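Local coordinates for ABC transporter substrate-binding protein (Staphylococcus aureus subsp. aureus NCTC 8325, PDB 3UN6) that probably serves as the substrate-binding component of an ABC-type import system and holds zinc, its transported ligand not being established, at residues M251-R254 with K255-V258; F265-R269 with D270-Q274. One frame throughout, in Å; residues are numbered along the deposited sequence.

Overall arrangement
Interactions 1 and 2 are the N-terminal starts of two consecutive short helices, 254-264 and 269-277, with Asp253 and Ser268 at their N-cap positions. Their centres lie about 13 Å apart on the same side of the chain's centre, and they touch: Val258 CG1, in the first turn of helix 254-264, packs 3.6 Å from Arg269 CZ. Zinc is bound by His46, Cys220 and Cys221. Both contacts lie near His46 but not in the coordination shell: the side chains of Phe265 in interaction 2 and Met251 in interaction 1 are about 8 and 10 Å from that of His46, and about 11 and 13 Å from a bound zinc ion.

Interaction 1 of 2, residues M251-R254 with K255-V258; sequences MNDR and KQSV
Met251, a selenomethionine in this model, reaches from the loop after helix 234-250 to the buried Ser257 in the first turn of helix 254-264. From CB the chain bends twice, at chi2 and chi3, which brings its end to the serine. SE lies 3.7 Å from Ser257 CA, and the terminal CE settles 3.6 Å from Ser257 CB, a purely van der Waals approach to the serine's carbon atoms. Met251 also packs on Ala48, Asn49 and Met52 of helix 48-58, so one side chain touches both helix 254-264 and helix 48-58.

The turn itself is closed by polar atoms. Asp253 is the N-cap: with CG anti to its backbone N (chi1 172°), its carboxylate swings alongside Lys255, and OD1 accepts from Lys255 N at 3.0 Å. The donor arrives from above the carboxylate plane, and the bond is bent, 138° at the hydrogen. The backbone takes over with Ser257 N to Asp253 O and Val258 N to Arg254 O, the latter 3.2 Å long and nearly straight. Ser257 OG lies 3.1 Å from Arg254 O, while Val258 CG2 touches the same oxygen at 3.3 Å. Arg254 NE makes a hydrogen bond to Ala276 O of helix 269-277.

Chemically, the start is two-sided: selenium and methyl pack against the buried flank, while the carboxylate of the exposed Asp253 accepts from an early helix N-H, and its negative charge would probably be favoured at the helix start.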
loop_
_atom_site.group_PDB
_atom_site.type_symbol
_atom_site.label_atom_id
_atom_site.label_comp_id
_atom_site.label_asym_id
_atom_site.label_seq_id
_atom_site.Cartn_x
_atom_site.Cartn_y
_atom_site.Cartn_z
HETATM N N MSE A 251 -11.678 -4.884 -10.995
HETATM C CA MSE A 251 -11.339 -3.561 -10.459
HETATM C C MSE A 251 -10.750 -2.584 -11.460
HETATM O O MSE A 251 -10.518 -1.419 -11.117
HETATM C CB MSE A 251 -10.415 -3.711 -9.269
HETATM C CG MSE A 251 -11.086 -4.323 -8.040
HETATM SE SE MSE A 251 -12.309 -3.087 -7.083
HETATM C CE MSE A 251 -11.009 -1.952 -6.200
ATOM N N ASN A 252 -10.481 -3.048 -12.673
ATOM C CA ASN A 252 -10.035 -2.159 -13.745
ATOM C C ASN A 252 -11.163 -1.219 -14.122
ATOM O O ASN A 252 -10.938 -0.051 -14.450
ATOM C CB ASN A 252 -9.616 -2.946 -14.988
ATOM C CG ASN A 252 -8.224 -3.521 -14.871
ATOM O OD1 ASN A 252 -7.350 -2.941 -14.220
ATOM N ND2 ASN A 252 -7.989 -4.641 -15.556
ATOM N N ASP A 253 -12.382 -1.747 -14.121
ATOM C CA ASP A 253 -13.532 -0.935 -14.390
ATOM C C ASP A 253 -13.637 0.087 -13.252
ATOM O O ASP A 253 -13.871 -0.290 -12.106
ATOM C CB ASP A 253 -14.785 -1.793 -14.442
ATOM C CG ASP A 253 -16.049 -0.959 -14.526
ATOM O OD1 ASP A 253 -15.922 0.280 -14.523
ATOM O OD2 ASP A 253 -17.158 -1.526 -14.573
ATOM N N ARG A 254 -13.451 1.370 -13.568
ATOM C CA ARG A 254 -13.513 2.438 -12.545
ATOM C C ARG A 254 -14.808 2.622 -11.778
ATOM O O ARG A 254 -14.763 3.034 -10.614
ATOM C CB ARG A 254 -13.124 3.812 -13.098
ATOM C CG ARG A 254 -11.768 4.285 -12.625
ATOM C CD ARG A 254 -10.612 3.689 -13.364
ATOM N NE ARG A 254 -9.367 4.115 -12.722
ATOM C CZ ARG A 254 -8.180 4.138 -13.313
ATOM N NH1 ARG A 254 -7.116 4.537 -12.632
ATOM N NH2 ARG A 254 -8.051 3.788 -14.582
ATOM N N LYS A 255 -15.951 2.381 -12.410
ATOM C CA LYS A 255 -17.214 2.528 -11.686
ATOM C C LYS A 255 -17.194 1.580 -10.497
ATOM O O LYS A 255 -17.539 1.976 -9.396
ATOM C CB LYS A 255 -18.452 2.232 -12.544
ATOM C CG LYS A 255 -19.752 2.248 -11.705
ATOM C CD LYS A 255 -20.966 1.720 -12.446
ATOM C CE LYS A 255 -22.145 1.496 -11.486
ATOM N NZ LYS A 255 -23.351 0.965 -12.185
ATOM N N GLN A 256 -16.809 0.329 -10.760
ATOM C CA GLN A 256 -16.717 -0.710 -9.736
ATOM C C GLN A 256 -15.761 -0.390 -8.597
ATOM O O GLN A 256 -16.120 -0.579 -7.440
ATOM C CB GLN A 256 -16.335 -2.065 -10.356
ATOM C CG GLN A 256 -17.522 -3.034 -10.569
ATOM C CD GLN A 256 -18.011 -3.681 -9.240
ATOM O OE1 GLN A 256 -17.672 -3.221 -8.141
ATOM N NE2 GLN A 256 -18.799 -4.749 -9.353
ATOM N N SER A 257 -14.552 0.070 -8.899
ATOM C CA SER A 257 -13.596 0.340 -7.826
ATOM C C SER A 257 -14.140 1.426 -6.896
ATOM O O SER A 257 -13.974 1.329 -5.674
ATOM C CB SER A 257 -12.204 0.702 -8.355
ATOM O OG SER A 257 -12.258 1.788 -9.261
ATOM N N VAL A 258 -14.797 2.436 -7.475
ATOM C CA VAL A 258 -15.414 3.508 -6.682
ATOM C C VAL A 258 -16.520 2.928 -5.816
ATOM O O VAL A 258 -16.542 3.146 -4.618
ATOM C CB VAL A 258 -16.008 4.674 -7.562
ATOM C CG1 VAL A 258 -16.822 5.653 -6.692
ATOM C CG2 VAL A 258 -14.875 5.425 -8.328
#

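Interaction 2 of 2, residues F265-R269 with D270-Q274; sequences FKQSR and DVLTQ. With PO4 (phosphate ion), chain D.
Ser268 OG donates to Asp270 OD2 at 2.6 Å, linking the N-cap residue to the first turn of helix 269-277; the hydroxyl comes from above the carboxylate plane. The aspartate's CG sits between its own backbone N and carbonyl carbon (chi1 59°), which folds the carboxylate back toward the serine. Ser268 O, in turn, accepts from Leu272 N at 3.1 Å. Next along the turn, Arg269 O takes two bonds, from Thr273 N at 2.8 Å and Thr273 OG1 at 2.7 Å, reaching it from opposite faces of the carbonyl plane.

On the buried side, Leu272 receives the incoming loop: Gln267 CB packs 3.6 Å from Leu272 CG, the two side chains crossing at about a right angle. Phe265 offers the edge of its ring, CD2 lying 4.0 Å from Leu272 CD2. Lys266 heads the other way, and its NZ hydrogen-bonds O1 of a phosphate ion, probably from the crystallisation liquor, at 3.0 Å; Lys71 NZ bonds to the same ion.

Farther out, Lys201 NZ makes a salt bridge to Asp270 OD2 and a hydrogen bond to Ser268 OG, tying the cap to helix 195-201. Arg269 NH1 forms a salt bridge with Asp259 OD1 on helix 254-264. Helix 269-277 therefore starts between these two helices, with Pro194 packed on Val271 and Leu272, and Pro43 meeting Phe265 just beyond strand 36-41.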
loop_
_atom_site.group_PDB
_atom_site.type_symbol
_atom_site.label_atom_id
_atom_site.label_comp_id
_atom_site.label_asym_id
_atom_site.label_seq_id
_atom_site.Cartn_x
_atom_site.Cartn_y
_atom_site.Cartn_z
ATOM N N PHE A 265 -15.285 2.255 2.865
ATOM C CA PHE A 265 -14.501 3.303 3.508
ATOM C C PHE A 265 -15.284 4.516 4.012
ATOM O O PHE A 265 -16.272 4.949 3.400
ATOM C CB PHE A 265 -13.373 3.774 2.579
ATOM C CG PHE A 265 -12.466 2.685 2.099
ATOM C CD1 PHE A 265 -12.352 1.472 2.776
ATOM C CD2 PHE A 265 -11.621 2.921 1.039
ATOM C CE1 PHE A 265 -11.488 0.496 2.333
ATOM C CE2 PHE A 265 -10.739 1.945 0.599
ATOM C CZ PHE A 265 -10.670 0.737 1.248
ATOM N N LYS A 266 -14.810 5.068 5.132
ATOM C CA LYS A 266 -15.370 6.282 5.704
ATOM C C LYS A 266 -14.854 7.502 4.933
ATOM O O LYS A 266 -14.094 8.321 5.472
ATOM C CB LYS A 266 -15.031 6.424 7.205
ATOM C CG LYS A 266 -15.803 5.478 8.103
ATOM C CD LYS A 266 -15.515 5.691 9.587
ATOM C CE LYS A 266 -14.076 5.302 9.938
ATOM N NZ LYS A 266 -13.758 5.394 11.399
ATOM N N GLN A 267 -15.277 7.609 3.677
ATOM C CA GLN A 267 -14.928 8.720 2.812
ATOM C C GLN A 267 -16.110 8.977 1.897
ATOM O O GLN A 267 -16.911 8.077 1.630
ATOM C CB GLN A 267 -13.702 8.378 1.928
ATOM C CG GLN A 267 -12.454 7.895 2.700
ATOM C CD GLN A 267 -11.860 8.963 3.599
ATOM O OE1 GLN A 267 -12.198 10.140 3.480
ATOM N NE2 GLN A 267 -10.955 8.555 4.499
ATOM N N SER A 268 -16.205 10.195 1.404
ATOM C CA SER A 268 -17.264 10.539 0.464
ATOM C C SER A 268 -16.920 10.030 -0.943
ATOM O O SER A 268 -15.769 9.665 -1.241
ATOM C CB SER A 268 -17.463 12.044 0.423
ATOM O OG SER A 268 -16.236 12.688 0.199
ATOM N N ARG A 269 -17.919 10.058 -1.834
ATOM C CA ARG A 269 -17.753 9.585 -3.192
ATOM C C ARG A 269 -16.775 10.480 -3.978
ATOM O O ARG A 269 -15.994 9.993 -4.802
ATOM C CB ARG A 269 -19.118 9.509 -3.886
ATOM C CG ARG A 269 -19.059 8.820 -5.220
ATOM C CD ARG A 269 -20.415 8.724 -5.926
ATOM N NE ARG A 269 -20.212 7.943 -7.143
ATOM C CZ ARG A 269 -20.205 6.616 -7.202
ATOM N NH1 ARG A 269 -20.445 5.875 -6.116
ATOM N NH2 ARG A 269 -19.959 6.019 -8.356
ATOM N N ASP A 270 -16.798 11.783 -3.725
ATOM C CA ASP A 270 -15.871 12.653 -4.455
ATOM C C ASP A 270 -14.418 12.356 -4.098
ATOM O O ASP A 270 -13.587 12.327 -4.980
ATOM C CB ASP A 270 -16.195 14.129 -4.276
ATOM C CG ASP A 270 -16.162 14.570 -2.835
ATOM O OD1 ASP A 270 -16.758 15.632 -2.539
ATOM O OD2 ASP A 270 -15.557 13.867 -1.995
ATOM N N VAL A 271 -14.122 12.164 -2.813
ATOM C CA VAL A 271 -12.774 11.795 -2.378
ATOM C C VAL A 271 -12.349 10.441 -2.953
ATOM O O VAL A 271 -11.202 10.284 -3.337
ATOM C CB VAL A 271 -12.657 11.775 -0.833
ATOM C CG1 VAL A 271 -11.417 10.965 -0.344
ATOM C CG2 VAL A 271 -12.644 13.209 -0.309
ATOM N N LEU A 272 -13.279 9.485 -3.043
ATOM C CA LEU A 272 -12.942 8.137 -3.509
ATOM C C LEU A 272 -12.870 8.030 -5.049
ATOM O O LEU A 272 -12.146 7.172 -5.571
ATOM C CB LEU A 272 -13.887 7.094 -2.895
ATOM C CG LEU A 272 -13.720 6.945 -1.370
ATOM C CD1 LEU A 272 -14.887 6.169 -0.803
ATOM C CD2 LEU A 272 -12.365 6.282 -1.002
ATOM N N THR A 273 -13.593 8.905 -5.751
ATOM C CA THR A 273 -13.506 8.970 -7.217
ATOM C C THR A 273 -12.111 9.476 -7.580
ATOM O O THR A 273 -11.432 8.899 -8.426
ATOM C CB THR A 273 -14.586 9.872 -7.798
ATOM O OG1 THR A 273 -15.858 9.314 -7.456
ATOM C CG2 THR A 273 -14.470 9.942 -9.323
ATOM N N GLN A 274 -11.666 10.544 -6.922
ATOM C CA GLN A 274 -10.310 11.044 -7.143
ATOM C C GLN A 274 -9.266 9.948 -6.812
ATOM O O GLN A 274 -8.310 9.727 -7.567
ATOM C CB GLN A 274 -10.069 12.297 -6.291
ATOM C CG GLN A 274 -8.641 12.850 -6.362
ATOM C CD GLN A 274 -8.540 14.189 -5.661
ATOM O OE1 GLN A 274 -9.509 14.932 -5.614
ATOM N NE2 GLN A 274 -7.383 14.500 -5.128
HETATM P P PO4 D . -15.381 2.253 12.932
HETATM O O1 PO4 D . -15.944 3.590 12.508
HETATM O O2 PO4 D . -15.797 1.201 11.937
HETATM O O3 PO4 D . -13.876 2.321 12.963
HETATM O O4 PO4 D . -15.941 1.908 14.292
#